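Local atomic coordinates of cell division protein FtsI/penicillin binding protein 2 (Legionella pneumophila subsp. pneumophila ATCC 43290, PDB entry 4ZTK), a protein that probably cross-links peptidoglycan during cell division, as a D,D-transpeptidase of the penicillin-binding protein family. Residues E29-T34 / R304-D309; V45-D50 / V187-L192; G79-P84 / L262-V267. All blocks are in the same frame, centred on the assembly; numbering follows the deposited sequence.

Contact 1. Residues E29-T34 / R304-D309; sequences EKQITT and RNVAMD
Gln31 OE1 accepts a hydrogen bond from a water at 2.7 Å. The same water takes a weak hydrogen bond, 3.4 Å long, from Asn305 ND2, and so bridges the two amides. At the other end of its amide, Gln31 NE2 gives a weak hydrogen bond to Asp309 OD2 at 3.3 Å. The amide and carboxylate planes are turned 63° against each other, and the two side chains meet head-on. The chain of Gln31 turns about its CB-CG bond (chi2 -68°), which lays the amide across the side of Asn305. There Asn305 CB lies 3.6 Å from Gln31 OE1. On the inner side Gln31 CG rests on Val306 CG2 at 3.6 Å, where the side chains run antiparallel past one another. Val306 is buried and also packs on Ile46 and Ile48 of strand 43-49. Lys30 NZ is 4.5 Å from Asp309 OD2, too far for a salt bridge.

The segments belong to helices 22-38 and 295-310, which run nearly antiparallel at 165°, their axes 10.0 Å apart. These are the first and last helices of the chain. They lie side by side on one face of the five-stranded antiparallel sheet, a terminal-helix pair known from the fold shared by penicillin-binding proteins and beta-lactamases. The chemistry is layered, with an apolar base against the sheet and a polar, partly exposed edge away from it. Together the polar bonds suit an amide with OE1 to the water and NE2 to Asp309, while the positive charge of Lys30 probably adds a modest long-range attraction to Asp309.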
ATOM      1  N   GLU A  29       4.049  11.448  13.890  1.00 28.56           N
ATOM      2  CA  GLU A  29       3.804  12.884  13.936  1.00 42.13           C
ATOM      3  C   GLU A  29       5.025  13.697  13.519  1.00 35.33           C
ATOM      4  O   GLU A  29       4.899  14.623  12.736  1.00 39.91           O
ATOM      5  CB  GLU A  29       3.317  13.312  15.323  1.00 43.08           C
ATOM      6  CG  GLU A  29       1.827  13.103  15.533  1.00 44.15           C
ATOM      7  CD  GLU A  29       1.404  13.326  16.972  1.00 53.13           C
ATOM      8  OE1 GLU A  29       2.290  13.356  17.852  1.00 55.45           O
ATOM      9  OE2 GLU A  29       0.189  13.471  17.224  1.00 55.27           O
ATOM     10  N   LYS A  30       6.202  13.341  14.031  1.00 32.99           N
ATOM     11  CA  LYS A  30       7.440  14.015  13.638  1.00 35.88           C
ATOM     12  C   LYS A  30       7.785  13.768  12.171  1.00 31.31           C
ATOM     13  O   LYS A  30       8.245  14.671  11.470  1.00 35.12           O
ATOM     14  CB  LYS A  30       8.618  13.547  14.495  1.00 36.02           C
ATOM     15  CG  LYS A  30       8.464  13.811  15.970  1.00 48.21           C
ATOM     16  CD  LYS A  30       9.711  13.410  16.747  1.00 61.96           C
ATOM     17  CE  LYS A  30       9.961  11.912  16.669  1.00 66.96           C
ATOM     18  NZ  LYS A  30      11.153  11.516  17.472  1.00 68.42           N
ATOM     19  N   GLN A  31       7.585  12.536  11.718  1.00 31.38           N
ATOM     20  CA  GLN A  31       8.029  12.140  10.386  1.00 33.35           C
ATOM     21  C   GLN A  31       7.174  12.707   9.254  1.00 27.85           C
ATOM     22  O   GLN A  31       7.713  13.192   8.259  1.00 34.42           O
ATOM     23  CB  GLN A  31       8.119  10.614  10.269  1.00 34.63           C
ATOM     24  CG  GLN A  31       9.174   9.968  11.161  1.00 36.60           C
ATOM     25  CD  GLN A  31      10.597  10.313  10.750  1.00 38.54           C
ATOM     26  OE1 GLN A  31      10.832  10.896   9.689  1.00 37.33           O
ATOM     27  NE2 GLN A  31      11.558   9.947  11.593  1.00 33.90           N
ATOM     28  N   ILE A  32       5.851  12.642   9.387  1.00 27.37           N
ATOM     29  CA  ILE A  32       4.981  13.095   8.294  1.00 27.11           C
ATOM     30  C   ILE A  32       4.998  14.615   8.154  1.00 30.06           C
ATOM     31  O   ILE A  32       4.938  15.154   7.050  1.00 31.32           O
ATOM     32  CB  ILE A  32       3.520  12.581   8.423  1.00 31.42           C
ATOM     33  CG1 ILE A  32       2.774  12.776   7.102  1.00 31.68           C
ATOM     34  CG2 ILE A  32       2.767  13.274   9.563  1.00 27.39           C
ATOM     35  CD1 ILE A  32       3.423  12.072   5.921  1.00 27.39           C
ATOM     36  N   THR A  33       5.090  15.306   9.282  1.00 30.51           N
ATOM     37  CA  THR A  33       5.075  16.756   9.268  1.00 30.12           C
ATOM     38  C   THR A  33       6.368  17.254   8.604  1.00 40.38           C
ATOM     39  O   THR A  33       6.356  18.220   7.836  1.00 39.72           O
ATOM     40  CB  THR A  33       4.902  17.297  10.703  1.00 36.33           C
ATOM     41  OG1 THR A  33       4.644  18.704  10.675  1.00 53.42           O
ATOM     42  CG2 THR A  33       6.140  17.014  11.511  1.00 38.15           C
ATOM     43  N   THR A  34       7.468  16.552   8.863  1.00 31.99           N
ATOM     44  CA  THR A  34       8.763  16.893   8.295  1.00 35.65           C
ATOM     45  C   THR A  34       8.769  16.590   6.801  1.00 37.01           C
ATOM     46  O   THR A  34       9.251  17.386   5.995  1.00 33.39           O
ATOM     47  CB  THR A  34       9.887  16.084   8.970  1.00 39.10           C
ATOM     48  OG1 THR A  34       9.918  16.382  10.373  1.00 44.75           O
ATOM     49  CG2 THR A  34      11.241  16.410   8.345  1.00 34.17           C
ATOM     50  N   ARG A 304      10.863   4.088   5.635  1.00 30.81           N
ATOM     51  CA  ARG A 304      12.130   3.650   6.215  1.00 29.12           C
ATOM     52  C   ARG A 304      12.436   4.342   7.544  1.00 35.59           C
ATOM     53  O   ARG A 304      12.817   3.691   8.520  1.00 33.46           O
ATOM     54  CB  ARG A 304      13.276   3.896   5.235  1.00 26.26           C
ATOM     55  CG  ARG A 304      14.648   3.487   5.771  1.00 36.36           C
ATOM     56  CD  ARG A 304      15.771   4.016   4.892  1.00 44.28           C
ATOM     57  NE  ARG A 304      17.075   3.508   5.306  1.00 63.56           N
ATOM     58  CZ  ARG A 304      18.227   4.141   5.100  1.00 77.42           C
ATOM     59  NH1 ARG A 304      18.244   5.321   4.493  1.00 82.25           N
ATOM     60  NH2 ARG A 304      19.366   3.596   5.508  1.00 79.21           N
ATOM     61  N   ASN A 305      12.272   5.661   7.578  1.00 35.67           N
ATOM     62  CA  ASN A 305      12.580   6.423   8.786  1.00 37.41           C
ATOM     63  C   ASN A 305      11.666   6.058   9.949  1.00 31.55           C
ATOM     64  O   ASN A 305      12.117   5.940  11.083  1.00 32.18           O
ATOM     65  CB  ASN A 305      12.535   7.931   8.518  1.00 33.05           C
ATOM     66  CG  ASN A 305      13.608   8.381   7.542  1.00 44.49           C
ATOM     67  OD1 ASN A 305      14.659   7.751   7.423  1.00 42.96           O
ATOM     68  ND2 ASN A 305      13.346   9.478   6.839  1.00 45.96           N
ATOM     69  N   VAL A 306      10.379   5.883   9.667  1.00 29.46           N
ATOM     70  CA  VAL A 306       9.436   5.491  10.708  1.00 35.26           C
ATOM     71  C   VAL A 306       9.768   4.089  11.211  1.00 35.29           C
ATOM     72  O   VAL A 306       9.805   3.843  12.417  1.00 33.72           O
ATOM     73  CB  VAL A 306       7.981   5.532  10.204  1.00 38.06           C
ATOM     74  CG1 VAL A 306       7.042   4.918  11.230  1.00 36.36           C
ATOM     75  CG2 VAL A 306       7.575   6.963   9.893  1.00 23.98           C
ATOM     76  N   ALA A 307      10.023   3.183  10.273  1.00 29.53           N
ATOM     77  CA  ALA A 307      10.381   1.804  10.589  1.00 37.28           C
ATOM     78  C   ALA A 307      11.621   1.713  11.469  1.00 40.57           C
ATOM     79  O   ALA A 307      11.656   0.937  12.420  1.00 47.52           O
ATOM     80  CB  ALA A 307      10.579   1.001   9.311  1.00 37.54           C
HETATM   81  N   MSE A 308      12.642   2.500  11.155  1.00 42.38           N
HETATM   82  CA  MSE A 308      13.854   2.488  11.968  1.00 41.17           C
HETATM   83  C   MSE A 308      13.600   3.037  13.367  1.00 45.21           C
HETATM   84  O   MSE A 308      14.138   2.523  14.345  1.00 46.13           O
HETATM   85  CB  MSE A 308      14.995   3.229  11.273  1.00 40.58           C
HETATM   86  CG  MSE A 308      15.631   2.405  10.163  1.00 47.75           C
HETATM   87 SE   MSE A 308      16.950   3.366   9.119  0.65 61.67          SE
HETATM   88  CE  MSE A 308      18.232   3.765  10.540  1.00 58.33           C
ATOM     89  N   ASP A 309      12.763   4.067  13.460  1.00 48.23           N
ATOM     90  CA  ASP A 309      12.359   4.615  14.754  1.00 48.86           C
ATOM     91  C   ASP A 309      11.570   3.596  15.570  1.00 45.18           C
ATOM     92  O   ASP A 309      11.802   3.435  16.765  1.00 49.85           O
ATOM     93  CB  ASP A 309      11.504   5.871  14.564  1.00 60.57           C
ATOM     94  CG  ASP A 309      12.332   7.116  14.332  1.00 70.67           C
ATOM     95  OD1 ASP A 309      13.533   6.983  14.019  1.00 74.41           O
ATOM     96  OD2 ASP A 309      11.775   8.229  14.458  1.00 76.33           O
TER
HETATM   97  O   HOH W   1      10.558  11.493   7.077  1.00 47.11           O

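Contact 2. Residues V45-D50 / V187-L192; sequences VIAIAD and VTIESL
Ile189 packs with both of its branches on strand 43-49. Ile189 CG2 meets the methyl of Ala47, CB, at 3.6 Å. Ile189 CD1 meets Val45 CG1 at 3.7 Å, the two side chains lying alongside each other with opposite headings. Val45 holds CG1 between its backbone N and carbonyl carbon (chi1 53°), and this methyl is the one that touches Ile189. All three residues are buried. Phe59 of strand 56-63 and Val279 of strand 274-281 touch both Val45 and Ile189, while Phe76 also packs on Ile189.

The other side of the helix start is looser and polar. Thr188, Glu190 and Ser191 are partly exposed and do not touch the strand. Thr188 is the N-cap of helix 189-200 and forms a capping box with Ser191. Ser191 N donates to Thr188 OG1 at 3.1 Å, and Thr188 N donates to Ser191 OG at 3.0 Å with an N-H...O angle of 170°. Glu190 OE1 accepts from Asp16 N.

The contact seats the first turn of this helix on the sheet face opposite the one covered by helix 22-38, within the penicillin-binding transpeptidase fold. No hydrogen bond joins the two segments. Their attachment is therefore apolar, whereas the capping box satisfies backbone N-H groups at the helix start without any help from the strand.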
ATOM      1  N   VAL A  45       0.090  11.678   4.951  1.00 28.38           N
ATOM      2  CA  VAL A  45      -0.434  10.890   6.053  1.00 32.05           C
ATOM      3  C   VAL A  45       0.420   9.645   6.255  1.00 30.66           C
ATOM      4  O   VAL A  45       0.922   9.068   5.291  1.00 30.08           O
ATOM      5  CB  VAL A  45      -1.909  10.486   5.801  1.00 33.75           C
ATOM      6  CG1 VAL A  45      -2.059   9.807   4.441  1.00 23.63           C
ATOM      7  CG2 VAL A  45      -2.439   9.582   6.921  1.00 29.76           C
ATOM      8  N   ILE A  46       0.611   9.259   7.513  1.00 27.55           N
ATOM      9  CA  ILE A  46       1.221   7.981   7.846  1.00 27.32           C
ATOM     10  C   ILE A  46       0.323   7.222   8.813  1.00 28.29           C
ATOM     11  O   ILE A  46      -0.180   7.787   9.788  1.00 29.79           O
ATOM     12  CB  ILE A  46       2.598   8.151   8.505  1.00 32.71           C
ATOM     13  CG1 ILE A  46       3.553   8.899   7.576  1.00 29.02           C
ATOM     14  CG2 ILE A  46       3.181   6.794   8.867  1.00 27.89           C
ATOM     15  CD1 ILE A  46       4.873   9.235   8.231  1.00 29.85           C
ATOM     16  N   ALA A  47       0.126   5.939   8.547  1.00 30.35           N
ATOM     17  CA  ALA A  47      -0.630   5.093   9.456  1.00 34.47           C
ATOM     18  C   ALA A  47       0.160   3.837   9.786  1.00 29.08           C
ATOM     19  O   ALA A  47       0.891   3.313   8.942  1.00 25.63           O
ATOM     20  CB  ALA A  47      -1.990   4.742   8.862  1.00 31.35           C
ATOM     21  N   ILE A  48       0.030   3.381  11.027  1.00 29.94           N
ATOM     22  CA  ILE A  48       0.635   2.133  11.470  1.00 31.34           C
ATOM     23  C   ILE A  48      -0.472   1.227  11.984  1.00 31.46           C
ATOM     24  O   ILE A  48      -1.404   1.693  12.623  1.00 30.45           O
ATOM     25  CB  ILE A  48       1.634   2.347  12.622  1.00 30.14           C
ATOM     26  CG1 ILE A  48       2.514   3.577  12.373  1.00 29.23           C
ATOM     27  CG2 ILE A  48       2.470   1.090  12.848  1.00 31.41           C
ATOM     28  CD1 ILE A  48       3.447   3.442  11.235  1.00 36.82           C
ATOM     29  N   ALA A  49      -0.376  -0.063  11.689  1.00 30.69           N
ATOM     30  CA  ALA A  49      -1.361  -1.022  12.164  1.00 30.69           C
ATOM     31  C   ALA A  49      -0.669  -2.243  12.750  1.00 32.52           C
ATOM     32  O   ALA A  49       0.462  -2.569  12.386  1.00 28.64           O
ATOM     33  CB  ALA A  49      -2.308  -1.442  11.032  1.00 25.72           C
ATOM     34  N   ASP A  50      -1.364  -2.916  13.658  1.00 33.72           N
ATOM     35  CA  ASP A  50      -0.853  -4.123  14.293  1.00 38.61           C
ATOM     36  C   ASP A  50      -1.173  -5.349  13.434  1.00 34.13           C
ATOM     37  O   ASP A  50      -2.335  -5.613  13.133  1.00 38.78           O
ATOM     38  CB  ASP A  50      -1.448  -4.259  15.702  1.00 42.76           C
ATOM     39  CG  ASP A  50      -1.307  -5.655  16.263  1.00 51.52           C
ATOM     40  OD1 ASP A  50      -0.197  -6.011  16.708  1.00 51.59           O
ATOM     41  OD2 ASP A  50      -2.312  -6.394  16.262  1.00 60.93           O
ATOM     42  N   VAL A 187     -10.451   3.161  -1.926  1.00 32.59           N
ATOM     43  CA  VAL A 187      -9.921   2.766  -0.626  1.00 28.37           C
ATOM     44  C   VAL A 187      -9.801   3.975   0.298  1.00 33.99           C
ATOM     45  O   VAL A 187      -9.890   5.120  -0.140  1.00 31.36           O
ATOM     46  CB  VAL A 187      -8.536   2.059  -0.732  1.00 30.63           C
ATOM     47  CG1 VAL A 187      -8.621   0.819  -1.612  1.00 27.78           C
ATOM     48  CG2 VAL A 187      -7.458   3.017  -1.246  1.00 21.21           C
ATOM     49  N   THR A 188      -9.627   3.707   1.585  1.00 30.47           N
ATOM     50  CA  THR A 188      -9.227   4.732   2.533  1.00 33.77           C
ATOM     51  C   THR A 188      -7.899   4.286   3.117  1.00 32.32           C
ATOM     52  O   THR A 188      -7.454   3.166   2.860  1.00 29.57           O
ATOM     53  CB  THR A 188     -10.247   4.894   3.677  1.00 34.37           C
ATOM     54  OG1 THR A 188     -10.369   3.656   4.388  1.00 34.64           O
ATOM     55  CG2 THR A 188     -11.613   5.307   3.137  1.00 32.83           C
ATOM     56  N   ILE A 189      -7.256   5.158   3.883  1.00 32.74           N
ATOM     57  CA  ILE A 189      -6.013   4.795   4.554  1.00 35.15           C
ATOM     58  C   ILE A 189      -6.262   3.569   5.429  1.00 31.00           C
ATOM     59  O   ILE A 189      -5.502   2.605   5.396  1.00 28.47           O
ATOM     60  CB  ILE A 189      -5.478   5.951   5.426  1.00 37.08           C
ATOM     61  CG1 ILE A 189      -5.081   7.137   4.549  1.00 34.21           C
ATOM     62  CG2 ILE A 189      -4.292   5.491   6.246  1.00 33.48           C
ATOM     63  CD1 ILE A 189      -4.004   6.802   3.539  1.00 32.99           C
ATOM     64  N   GLU A 190      -7.359   3.609   6.181  1.00 29.36           N
ATOM     65  CA  GLU A 190      -7.737   2.513   7.070  1.00 31.05           C
ATOM     66  C   GLU A 190      -7.982   1.182   6.350  1.00 34.61           C
ATOM     67  O   GLU A 190      -7.512   0.136   6.795  1.00 33.12           O
ATOM     68  CB  GLU A 190      -8.975   2.891   7.890  1.00 34.57           C
ATOM     69  CG  GLU A 190      -9.374   1.844   8.925  1.00 39.74           C
ATOM     70  CD  GLU A 190     -10.506   2.306   9.834  1.00 58.47           C
ATOM     71  OE1 GLU A 190     -10.508   1.926  11.026  1.00 62.19           O
ATOM     72  OE2 GLU A 190     -11.395   3.043   9.358  1.00 61.33           O
ATOM     73  N   SER A 191      -8.725   1.209   5.250  1.00 33.47           N
ATOM     74  CA  SER A 191      -9.058  -0.041   4.574  1.00 30.34           C
ATOM     75  C   SER A 191      -7.827  -0.612   3.881  1.00 25.85           C
ATOM     76  O   SER A 191      -7.611  -1.823   3.880  1.00 30.26           O
ATOM     77  CB  SER A 191     -10.211   0.146   3.581  1.00 30.05           C
ATOM     78  OG  SER A 191      -9.777   0.782   2.390  1.00 29.92           O
ATOM     79  N   LEU A 192      -7.006   0.265   3.312  1.00 26.39           N
ATOM     80  CA  LEU A 192      -5.822  -0.180   2.583  1.00 23.99           C
ATOM     81  C   LEU A 192      -4.782  -0.821   3.504  1.00 33.95           C
ATOM     82  O   LEU A 192      -4.235  -1.882   3.191  1.00 29.21           O
ATOM     83  CB  LEU A 192      -5.204   0.968   1.778  1.00 25.75           C
ATOM     84  CG  LEU A 192      -4.030   0.578   0.870  1.00 27.75           C
ATOM     85  CD1 LEU A 192      -4.418  -0.548  -0.105  1.00 25.81           C
ATOM     86  CD2 LEU A 192      -3.492   1.791   0.108  1.00 24.31           C
TER

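Contact 3. Residues G79-P84 / L262-V267; sequences GSTIKP and LFAGYV
Thr81 touches Leu262 and Ala264, and so sets the 3-10 turn leading into helix 83-92 against strand 259-267 of the central antiparallel sheet. The segment 79-84 carries an SxxK sequence, Ser80 to Lys83. In penicillin-binding proteins this motif holds the nucleophilic serine, and by that pattern Ser80 is probably the nucleophile here. Gly79 comes first, with a positive phi of 56°. Gly79 O accepts from Ile82 N at 3.1 Å and opens the 3-10 turn.

Ser80 follows and does not touch the strand. Ser80 O accepts from Lys83 N at 3.0 Å, which carries the turn on by one residue. The side chain of Ser80 touches Lys248 of strand 246-253, which fits a K(T/S)G-type motif of this family.

Thr81 makes a light apolar contact with the sheet through its methyl. Thr81 CG2 is 4.2 Å from Leu262 CB, where the two side chains cross at about a right angle, and Thr81 CG2 is 4.4 Å from Ala264 CB. With chi1 at 63°, CG2 lies beside the backbone N and OG1 lies between that N and the carbonyl carbon. Thr81 OG1 is hydrogen-bonded to Pro78 O, so the hydroxyl is satisfied within its own loop while the methyl meets the strand. No hydrogen bond joins the two segments directly. Tyr196 of helix 189-200 is hydrogen-bonded through its hydroxyl to Thr81 O and also packs on Ala264, so it spans the contact.

Ile82 is followed by Lys83. Lys83 NZ is hydrogen-bonded to Asn136 OD1, and this partner and the serine together hold the lysine end. The bond to the serine runs from Lys83 NZ to Ser80 OG and is 3.0 Å long.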
ATOM      1  N   GLY A  79      -3.822   2.564  -6.605  1.00 28.81           N
ATOM      2  CA  GLY A  79      -2.845   2.422  -7.668  1.00 22.51           C
ATOM      3  C   GLY A  79      -2.144   1.081  -7.579  1.00 25.62           C
ATOM      4  O   GLY A  79      -2.767   0.070  -7.240  1.00 24.70           O
ATOM      5  N   SER A  80      -0.841   1.075  -7.842  1.00 20.57           N
ATOM      6  CA  SER A  80      -0.079  -0.174  -7.892  1.00 22.05           C
ATOM      7  C   SER A  80       0.084  -0.912  -6.550  1.00 23.53           C
ATOM      8  O   SER A  80       0.591  -2.035  -6.529  1.00 26.08           O
ATOM      9  CB  SER A  80       1.287   0.051  -8.553  1.00 24.59           C
ATOM     10  OG  SER A  80       1.135   0.494  -9.893  1.00 39.08           O
ATOM     11  N   THR A  81      -0.345  -0.312  -5.439  1.00 25.29           N
ATOM     12  CA  THR A  81      -0.340  -1.049  -4.173  1.00 23.25           C
ATOM     13  C   THR A  81      -1.385  -2.175  -4.176  1.00 25.67           C
ATOM     14  O   THR A  81      -1.389  -3.015  -3.280  1.00 22.76           O
ATOM     15  CB  THR A  81      -0.532  -0.134  -2.926  1.00 23.05           C
ATOM     16  OG1 THR A  81      -1.821   0.498  -2.973  1.00 21.01           O
ATOM     17  CG2 THR A  81       0.564   0.925  -2.860  1.00 19.50           C
ATOM     18  N   ILE A  82      -2.248  -2.201  -5.193  1.00 26.42           N
ATOM     19  CA  ILE A  82      -3.185  -3.317  -5.375  1.00 25.74           C
ATOM     20  C   ILE A  82      -2.486  -4.556  -5.939  1.00 27.20           C
ATOM     21  O   ILE A  82      -2.953  -5.675  -5.749  1.00 24.21           O
ATOM     22  CB  ILE A  82      -4.359  -2.950  -6.320  1.00 26.95           C
ATOM     23  CG1 ILE A  82      -5.505  -3.954  -6.186  1.00 29.29           C
ATOM     24  CG2 ILE A  82      -3.911  -2.926  -7.785  1.00 24.29           C
ATOM     25  CD1 ILE A  82      -6.090  -4.019  -4.831  1.00 36.58           C
ATOM     26  N   LYS A  83      -1.371  -4.347  -6.638  1.00 25.06           N
ATOM     27  CA  LYS A  83      -0.712  -5.414  -7.397  1.00 24.79           C
ATOM     28  C   LYS A  83      -0.400  -6.702  -6.619  1.00 24.44           C
ATOM     29  O   LYS A  83      -0.612  -7.793  -7.147  1.00 27.22           O
ATOM     30  CB  LYS A  83       0.541  -4.886  -8.120  1.00 25.25           C
ATOM     31  CG  LYS A  83       0.235  -4.046  -9.366  1.00 28.30           C
ATOM     32  CD  LYS A  83       1.510  -3.479  -9.991  1.00 30.08           C
ATOM     33  CE  LYS A  83       1.266  -2.967 -11.414  1.00 32.83           C
ATOM     34  NZ  LYS A  83       0.261  -1.868 -11.471  1.00 27.86           N
ATOM     35  N   PRO A  84       0.112  -6.588  -5.372  1.00 22.94           N
ATOM     36  CA  PRO A  84       0.351  -7.814  -4.596  1.00 22.78           C
ATOM     37  C   PRO A  84      -0.894  -8.679  -4.414  1.00 25.17           C
ATOM     38  O   PRO A  84      -0.776  -9.906  -4.378  1.00 26.74           O
ATOM     39  CB  PRO A  84       0.806  -7.281  -3.233  1.00 26.92           C
ATOM     40  CG  PRO A  84       1.462  -5.986  -3.549  1.00 28.08           C
ATOM     41  CD  PRO A  84       0.643  -5.397  -4.677  1.00 23.62           C
ATOM     42  N   LEU A 262       2.663   6.740  -2.866  1.00 21.81           N
ATOM     43  CA  LEU A 262       2.276   5.774  -1.845  1.00 23.83           C
ATOM     44  C   LEU A 262       3.349   4.736  -1.586  1.00 27.21           C
ATOM     45  O   LEU A 262       4.071   4.343  -2.498  1.00 21.80           O
ATOM     46  CB  LEU A 262       1.000   5.033  -2.267  1.00 23.87           C
ATOM     47  CG  LEU A 262      -0.279   5.800  -2.592  1.00 27.09           C
ATOM     48  CD1 LEU A 262      -0.248   6.315  -4.024  1.00 32.86           C
ATOM     49  CD2 LEU A 262      -1.493   4.908  -2.362  1.00 28.66           C
ATOM     50  N   PHE A 263       3.429   4.275  -0.341  1.00 25.62           N
ATOM     51  CA  PHE A 263       4.209   3.086  -0.026  1.00 24.91           C
ATOM     52  C   PHE A 263       3.560   2.331   1.119  1.00 24.72           C
ATOM     53  O   PHE A 263       3.311   2.889   2.181  1.00 26.76           O
ATOM     54  CB  PHE A 263       5.664   3.419   0.308  1.00 19.94           C
ATOM     55  CG  PHE A 263       6.562   2.209   0.358  1.00 19.58           C
ATOM     56  CD1 PHE A 263       7.002   1.607  -0.808  1.00 24.85           C
ATOM     57  CD2 PHE A 263       6.963   1.675   1.571  1.00 22.22           C
ATOM     58  CE1 PHE A 263       7.830   0.492  -0.768  1.00 31.81           C
ATOM     59  CE2 PHE A 263       7.797   0.564   1.621  1.00 29.36           C
ATOM     60  CZ  PHE A 263       8.229  -0.030   0.451  1.00 28.21           C
ATOM     61  N   ALA A 264       3.282   1.056   0.883  1.00 25.60           N
ATOM     62  CA  ALA A 264       2.620   0.214   1.863  1.00 29.03           C
ATOM     63  C   ALA A 264       3.494  -0.994   2.125  1.00 28.03           C
ATOM     64  O   ALA A 264       4.034  -1.582   1.197  1.00 26.90           O
ATOM     65  CB  ALA A 264       1.262  -0.226   1.344  1.00 23.99           C
ATOM     66  N   GLY A 265       3.638  -1.368   3.388  1.00 26.10           N
ATOM     67  CA  GLY A 265       4.468  -2.506   3.717  1.00 28.94           C
ATOM     68  C   GLY A 265       4.411  -2.927   5.170  1.00 32.95           C
ATOM     69  O   GLY A 265       3.571  -2.459   5.937  1.00 31.68           O
ATOM     70  N   TYR A 266       5.315  -3.823   5.548  1.00 30.83           N
ATOM     71  CA  TYR A 266       5.355  -4.326   6.909  1.00 31.36           C
ATOM     72  C   TYR A 266       6.759  -4.808   7.260  1.00 30.95           C
ATOM     73  O   TYR A 266       7.555  -5.124   6.374  1.00 30.81           O
ATOM     74  CB  TYR A 266       4.307  -5.426   7.115  1.00 26.28           C
ATOM     75  CG  TYR A 266       4.396  -6.566   6.122  1.00 25.91           C
ATOM     76  CD1 TYR A 266       5.277  -7.619   6.325  1.00 30.95           C
ATOM     77  CD2 TYR A 266       3.592  -6.596   4.991  1.00 27.39           C
ATOM     78  CE1 TYR A 266       5.362  -8.668   5.429  1.00 33.09           C
ATOM     79  CE2 TYR A 266       3.662  -7.647   4.089  1.00 24.93           C
ATOM     80  CZ  TYR A 266       4.554  -8.678   4.313  1.00 36.67           C
ATOM     81  OH  TYR A 266       4.643  -9.724   3.423  1.00 36.26           O
ATOM     82  N   VAL A 267       7.057  -4.858   8.556  1.00 28.66           N
ATOM     83  CA  VAL A 267       8.428  -5.052   9.016  1.00 30.21           C
ATOM     84  C   VAL A 267       8.441  -5.607  10.442  1.00 33.31           C
ATOM     85  O   VAL A 267       7.588  -5.241  11.251  1.00 36.45           O
ATOM     86  CB  VAL A 267       9.212  -3.706   8.951  1.00 47.75           C
ATOM     87  CG1 VAL A 267       8.634  -2.689   9.926  1.00 41.03           C
ATOM     88  CG2 VAL A 267      10.688  -3.907   9.222  1.00 43.29           C
TER

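From the N terminus, helix 22-38 leads straight into strand 43-49, so contacts 1 and 2 begin on neighbouring elements. Contact 1 closes the outermost loop when helix 295-310 returns near the C terminus, and contacts 2 and 3 nest inside it. Segment 79-84 falls within the loop that contact 2 closes at 187-192, but its partner 262-267 comes later, so contacts 2 and 3 cross. Both reach the five-stranded sheet. Leu192 CD2 packs 3.7 Å from Thr81 OG1, joining them directly. Contact 1 meets contact 2 where Ile32 CD1 lies 3.5 Å from Val45 N. Together they tie the terminal helices, the sheet and helix 83-92.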